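Local coordinates for N-acyl homoserine lactonase (Bacillus thuringiensis, PDB 4J5H), which hydrolyses the lactone ring of short- and long-chain N-acyl-L-homoserine lactones, using two zinc ions, and so quenches quorum-sensing signals, at residues His108-His113 / Arg138-Lys143. The protein carries 1 engineered substitution. Sequence-based numbering, arbitrary orientation.
Engineered in segment 108-113: Trp111 (natural residue Phe). With ZN (zinc ion), chain C; ZN (zinc ion), chain B; 1K4 (N-decanoyl-L-homoserine), chain D.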
ATOM      1  N   HIS A 108       3.368  -3.260   3.179  1.00  9.76           N
ATOM      2  CA  HIS A 108       3.966  -3.021   4.429  1.00  9.85           C
ATOM      3  C   HIS A 108       2.843  -2.920   5.472  1.00 10.58           C
ATOM      4  O   HIS A 108       1.660  -3.016   5.122  1.00 10.42           O
ATOM      5  CB  HIS A 108       4.880  -1.790   4.386  1.00 10.18           C
ATOM      6  CG  HIS A 108       4.232  -0.474   4.118  1.00 10.86           C
ATOM      7  ND1 HIS A 108       3.382  -0.209   3.061  1.00 10.68           N
ATOM      8  CD2 HIS A 108       4.458   0.709   4.718  1.00 11.98           C
ATOM      9  CE1 HIS A 108       3.107   1.079   3.043  1.00 11.82           C
ATOM     10  NE2 HIS A 108       3.741   1.655   4.040  1.00 13.59           N
ATOM     11  N   LEU A 109       3.224  -2.750   6.743  1.00  9.61           N
ATOM     12  CA  LEU A 109       2.255  -2.838   7.845  1.00 10.98           C
ATOM     13  C   LEU A 109       1.927  -1.488   8.493  1.00 11.39           C
ATOM     14  O   LEU A 109       1.379  -1.433   9.610  1.00 12.20           O
ATOM     15  CB  LEU A 109       2.749  -3.869   8.866  1.00 11.02           C
ATOM     16  CG  LEU A 109       2.805  -5.317   8.369  1.00 11.32           C
ATOM     17  CD1 LEU A 109       3.368  -6.257   9.426  1.00 12.82           C
ATOM     18  CD2 LEU A 109       1.497  -5.835   7.833  1.00 11.52           C
ATOM     19  N   HIS A 110       2.210  -0.391   7.787  1.00 11.08           N
ATOM     20  CA  HIS A 110       1.691   0.901   8.193  1.00 10.45           C
ATOM     21  C   HIS A 110       0.166   0.899   8.263  1.00 11.85           C
ATOM     22  O   HIS A 110      -0.495   0.122   7.596  1.00 11.64           O
ATOM     23  CB  HIS A 110       2.216   2.025   7.303  1.00 11.26           C
ATOM     24  CG  HIS A 110       3.661   2.347   7.528  1.00 11.56           C
ATOM     25  ND1 HIS A 110       4.402   3.090   6.641  1.00 12.22           N
ATOM     26  CD2 HIS A 110       4.491   2.040   8.549  1.00 13.73           C
ATOM     27  CE1 HIS A 110       5.635   3.220   7.110  1.00 13.64           C
ATOM     28  NE2 HIS A 110       5.721   2.570   8.254  1.00 14.47           N
ATOM     29  N   TRP A 111      -0.348   1.807   9.085  1.00 12.66           N
ATOM     30  CA  TRP A 111      -1.723   1.770   9.584  1.00 12.85           C
ATOM     31  C   TRP A 111      -2.796   1.818   8.504  1.00 11.51           C
ATOM     32  O   TRP A 111      -3.868   1.269   8.667  1.00 12.72           O
ATOM     33  CB  TRP A 111      -1.914   2.882  10.647  1.00 14.86           C
ATOM     34  CG  TRP A 111      -1.992   4.235  10.008  1.00 16.07           C
ATOM     35  CD1 TRP A 111      -0.962   5.003   9.550  1.00 20.04           C
ATOM     36  CD2 TRP A 111      -3.188   4.923   9.656  1.00 16.32           C
ATOM     37  NE1 TRP A 111      -1.445   6.139   8.941  1.00 19.31           N
ATOM     38  CE2 TRP A 111      -2.809   6.115   8.999  1.00 16.02           C
ATOM     39  CE3 TRP A 111      -4.553   4.661   9.856  1.00 15.07           C
ATOM     40  CZ2 TRP A 111      -3.746   7.042   8.534  1.00 17.26           C
ATOM     41  CZ3 TRP A 111      -5.471   5.586   9.399  1.00 16.33           C
ATOM     42  CH2 TRP A 111      -5.060   6.757   8.727  1.00 18.45           C
ATOM     43  N   ASP A 112      -2.483   2.517   7.420  1.00 11.42           N
ATOM     44  CA  ASP A 112      -3.411   2.717   6.312  1.00 11.97           C
ATOM     45  C   ASP A 112      -3.230   1.706   5.188  1.00 10.82           C
ATOM     46  O   ASP A 112      -3.904   1.793   4.155  1.00 13.31           O
ATOM     47  CB  ASP A 112      -3.383   4.148   5.783  1.00 15.98           C
ATOM     48  CG  ASP A 112      -2.015   4.585   5.291  1.00 16.89           C
ATOM     49  OD1 ASP A 112      -0.974   4.191   5.846  1.00 16.91           O
ATOM     50  OD2 ASP A 112      -1.982   5.383   4.344  1.00 29.86           O
ATOM     51  N   HIS A 113      -2.329   0.746   5.417  1.00 10.37           N
ATOM     52  CA  HIS A 113      -2.067  -0.356   4.488  1.00  9.78           C
ATOM     53  C   HIS A 113      -2.413  -1.739   5.049  1.00  9.48           C
ATOM     54  O   HIS A 113      -2.749  -2.647   4.271  1.00 10.95           O
ATOM     55  CB  HIS A 113      -0.626  -0.350   4.044  1.00 10.12           C
ATOM     56  CG  HIS A 113      -0.288   0.846   3.255  1.00 10.35           C
ATOM     57  ND1 HIS A 113      -0.379   0.875   1.881  1.00 11.09           N
ATOM     58  CD2 HIS A 113       0.105   2.080   3.640  1.00 11.56           C
ATOM     59  CE1 HIS A 113      -0.097   2.096   1.466  1.00 12.62           C
ATOM     60  NE2 HIS A 113       0.234   2.824   2.516  1.00 12.73           N
ATOM     61  N   ARG A 138       8.394  -1.393  16.709  1.00 21.77           N
ATOM     62  CA  ARG A 138       8.555   0.021  16.400  1.00 20.90           C
ATOM     63  C   ARG A 138       7.269   0.789  16.696  1.00 19.08           C
ATOM     64  O   ARG A 138       6.170   0.280  16.490  1.00 21.43           O
ATOM     65  CB  ARG A 138       9.011   0.210  14.961  1.00 19.86           C
ATOM     66  CG  ARG A 138      10.455  -0.217  14.747  1.00 23.16           C
ATOM     67  CD  ARG A 138      10.995   0.163  13.389  1.00 23.89           C
ATOM     68  NE  ARG A 138      10.897   1.607  13.141  1.00 25.60           N
ATOM     69  CZ  ARG A 138      11.832   2.495  13.453  1.00 33.78           C
ATOM     70  NH1 ARG A 138      12.983   2.124  14.010  1.00 39.39           N
ATOM     71  NH2 ARG A 138      11.624   3.779  13.186  1.00 50.49           N
ATOM     72  N   GLU A 139       7.425   2.041  17.140  1.00 21.74           N
ATOM     73  CA  GLU A 139       6.287   2.829  17.629  1.00 24.41           C
ATOM     74  C   GLU A 139       5.291   3.254  16.561  1.00 23.53           C
ATOM     75  O   GLU A 139       4.155   3.560  16.884  1.00 25.09           O
ATOM     76  CB  GLU A 139       6.754   4.068  18.389  1.00 31.66           C
ATOM     77  CG  GLU A 139       7.516   5.082  17.543  1.00 35.09           C
ATOM     78  CD  GLU A 139       8.148   6.191  18.382  1.00 50.45           C
ATOM     79  OE1 GLU A 139       8.892   7.025  17.810  1.00 65.21           O
ATOM     80  OE2 GLU A 139       7.904   6.220  19.612  1.00 56.66           O
ATOM     81  N   GLU A 140       5.718   3.298  15.303  1.00 20.96           N
ATOM     82  CA  GLU A 140       4.830   3.716  14.214  1.00 22.11           C
ATOM     83  C   GLU A 140       3.849   2.623  13.761  1.00 22.60           C
ATOM     84  O   GLU A 140       3.117   2.814  12.784  1.00 27.42           O
ATOM     85  CB  GLU A 140       5.625   4.282  13.025  1.00 22.28           C
ATOM     86  CG  GLU A 140       6.467   3.302  12.223  1.00 21.41           C
ATOM     87  CD  GLU A 140       7.880   3.101  12.746  1.00 21.08           C
ATOM     88  OE1 GLU A 140       8.718   2.593  11.968  1.00 21.06           O
ATOM     89  OE2 GLU A 140       8.179   3.459  13.918  1.00 24.92           O
ATOM     90  N   TYR A 141       3.850   1.472  14.440  1.00 19.18           N
ATOM     91  CA  TYR A 141       2.925   0.383  14.118  1.00 18.13           C
ATOM     92  C   TYR A 141       1.810   0.238  15.126  1.00 19.86           C
ATOM     93  O   TYR A 141       2.055   0.177  16.350  1.00 22.39           O
ATOM     94  CB  TYR A 141       3.678  -0.935  13.974  1.00 17.52           C
ATOM     95  CG  TYR A 141       4.605  -0.914  12.758  1.00 15.17           C
ATOM     96  CD1 TYR A 141       4.119  -1.248  11.512  1.00 13.49           C
ATOM     97  CD2 TYR A 141       5.928  -0.471  12.862  1.00 16.72           C
ATOM     98  CE1 TYR A 141       4.934  -1.201  10.411  1.00 12.92           C
ATOM     99  CE2 TYR A 141       6.758  -0.438  11.764  1.00 16.44           C
ATOM    100  CZ  TYR A 141       6.259  -0.828  10.550  1.00 13.08           C
ATOM    101  OH  TYR A 141       7.043  -0.773   9.417  1.00 14.39           O
ATOM    102  N   MET A 142       0.584   0.212  14.603  1.00 17.36           N
ATOM    103  CA  MET A 142      -0.609   0.032  15.423  1.00 15.61           C
ATOM    104  C   MET A 142      -0.811  -1.452  15.675  1.00 17.71           C
ATOM    105  O   MET A 142      -0.513  -2.275  14.804  1.00 16.11           O
ATOM    106  CB  MET A 142      -1.837   0.590  14.704  1.00 18.55           C
ATOM    107  CG  MET A 142      -1.837   2.086  14.468  1.00 19.53           C
ATOM    108  SD  MET A 142      -3.414   2.683  13.845  1.00 22.50           S
ATOM    109  CE  MET A 142      -4.515   2.555  15.227  1.00 26.08           C
ATOM    110  N   LYS A 143      -1.382  -1.791  16.835  1.00 19.22           N
ATOM    111  CA  LYS A 143      -1.645  -3.192  17.199  1.00 17.15           C
ATOM    112  C   LYS A 143      -2.483  -3.937  16.149  1.00 16.48           C
ATOM    113  O   LYS A 143      -2.297  -5.147  15.915  1.00 18.31           O
ATOM    114  CB  LYS A 143      -2.348  -3.257  18.572  1.00 21.35           C
ATOM    115  CG  LYS A 143      -3.773  -2.667  18.608  1.00 33.58           C
ATOM    116  CD  LYS A 143      -4.363  -2.593  20.024  1.00 39.95           C
ATOM    117  CE  LYS A 143      -5.643  -1.764  20.102  1.00 46.86           C
ATOM    118  NZ  LYS A 143      -5.905  -1.225  21.464  1.00 54.93           N
TER
HETATM  119 ZN    ZN C 302       3.899   3.657   4.620  1.00 13.72          ZN
HETATM  120 ZN    ZN B 301       1.034   4.684   2.442  1.00 16.17          ZN
HETATM  121  O   1K4 D 303       2.745   5.041   5.227  1.00 22.36           O
HETATM  122  C   1K4 D 303       1.647   5.598   5.106  1.00 18.77           C
HETATM  123  OXT 1K4 D 303       0.900   5.321   4.110  1.00 23.58           O
HETATM  124  CA  1K4 D 303       1.244   6.597   6.176  1.00 16.65           C
HETATM  125  CB  1K4 D 303       0.819   7.866   5.413  1.00 19.83           C
HETATM  126  CAG 1K4 D 303       0.024   8.850   6.239  1.00 25.73           C
HETATM  127  OAD 1K4 D 303      -1.093   8.175   6.814  1.00 25.11           O
HETATM  128  N   1K4 D 303       2.360   6.977   7.054  1.00 20.17           N
HETATM  129  CAQ 1K4 D 303       2.678   6.193   8.084  1.00 19.28           C
HETATM  130  OAB 1K4 D 303       2.053   5.169   8.404  1.00 19.76           O
HETATM  131  CAN 1K4 D 303       3.871   6.604   8.892  1.00 24.17           C
HETATM  132  CAM 1K4 D 303       3.747   6.235  10.362  1.00 27.88           C
HETATM  133  CAL 1K4 D 303       2.608   7.027  10.996  1.00 32.97           C
HETATM  134  CAK 1K4 D 303       2.559   6.850  12.508  1.00 36.86           C
HETATM  135  CAJ 1K4 D 303       1.312   6.119  12.969  1.00 34.70           C
HETATM  136  CAI 1K4 D 303       1.217   6.212  14.496  1.00 38.78           C
HETATM  137  CAH 1K4 D 303       0.914   4.854  15.117  1.00 38.74           C
HETATM  138  CAF 1K4 D 303       0.297   4.935  16.514  1.00 41.34           C
HETATM  139  CAA 1K4 D 303       0.977   5.928  17.431  1.00 44.08           C
HETATM  140  O   HOH W   1       0.641   0.498  11.735  1.00 19.62           O
HETATM  141  O   HOH W   2       8.222   2.080   9.431  1.00 20.22           O
HETATM  142  O   HOH W   3       1.819   3.181  10.492  1.00 17.77           O
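Tyr141 lays its ring obliquely against the imidazole of His110, planes at 38° and CE1 of Tyr141 3.8 Å from CD2 of His110, while its CD1 edge meets the carbonyl of Leu109. The 108-113 segment is the HxHxDH motif of the metallo-beta-lactamase fold, and 138-143 is a loop lining the N-decanoyl-L-homoserine pocket. His108 NE2, His110 ND1 and His173 bind one zinc, His113 NE2 and His239 the other, and Asp195 both; the ligand carboxylate gives O to the first and OXT to the second. Waters bridge the segments. One accepts from NE2 of His110 in the imidazole plane and donates to OE1 of Glu140 and OH of Tyr141; with zinc on ND1, both imidazole nitrogens are held, which should limit rotation. NE of Arg138 makes a straight salt-bridge hydrogen bond to OE1 of Glu140, 2.7 Å, and Glu131 holds the Tyr141 hydroxyl. CG of the engineered Trp111 sits between backbone N and carbonyl carbon (chi1 74°); CB faces the loop while the indole leads away to the ligand, where NE1 of Trp111 donates to hydroxyl OAD, 3.0 Å, bent at 135°. SD of Met142 packs on CB of Trp111 at 3.5 Å and makes an oblique Met-aromatic contact, 5.3 Å from the five-membered ring centroid. A second water accepts from Trp111 N and donates to Glu140 O and ligand amide oxygen OAB.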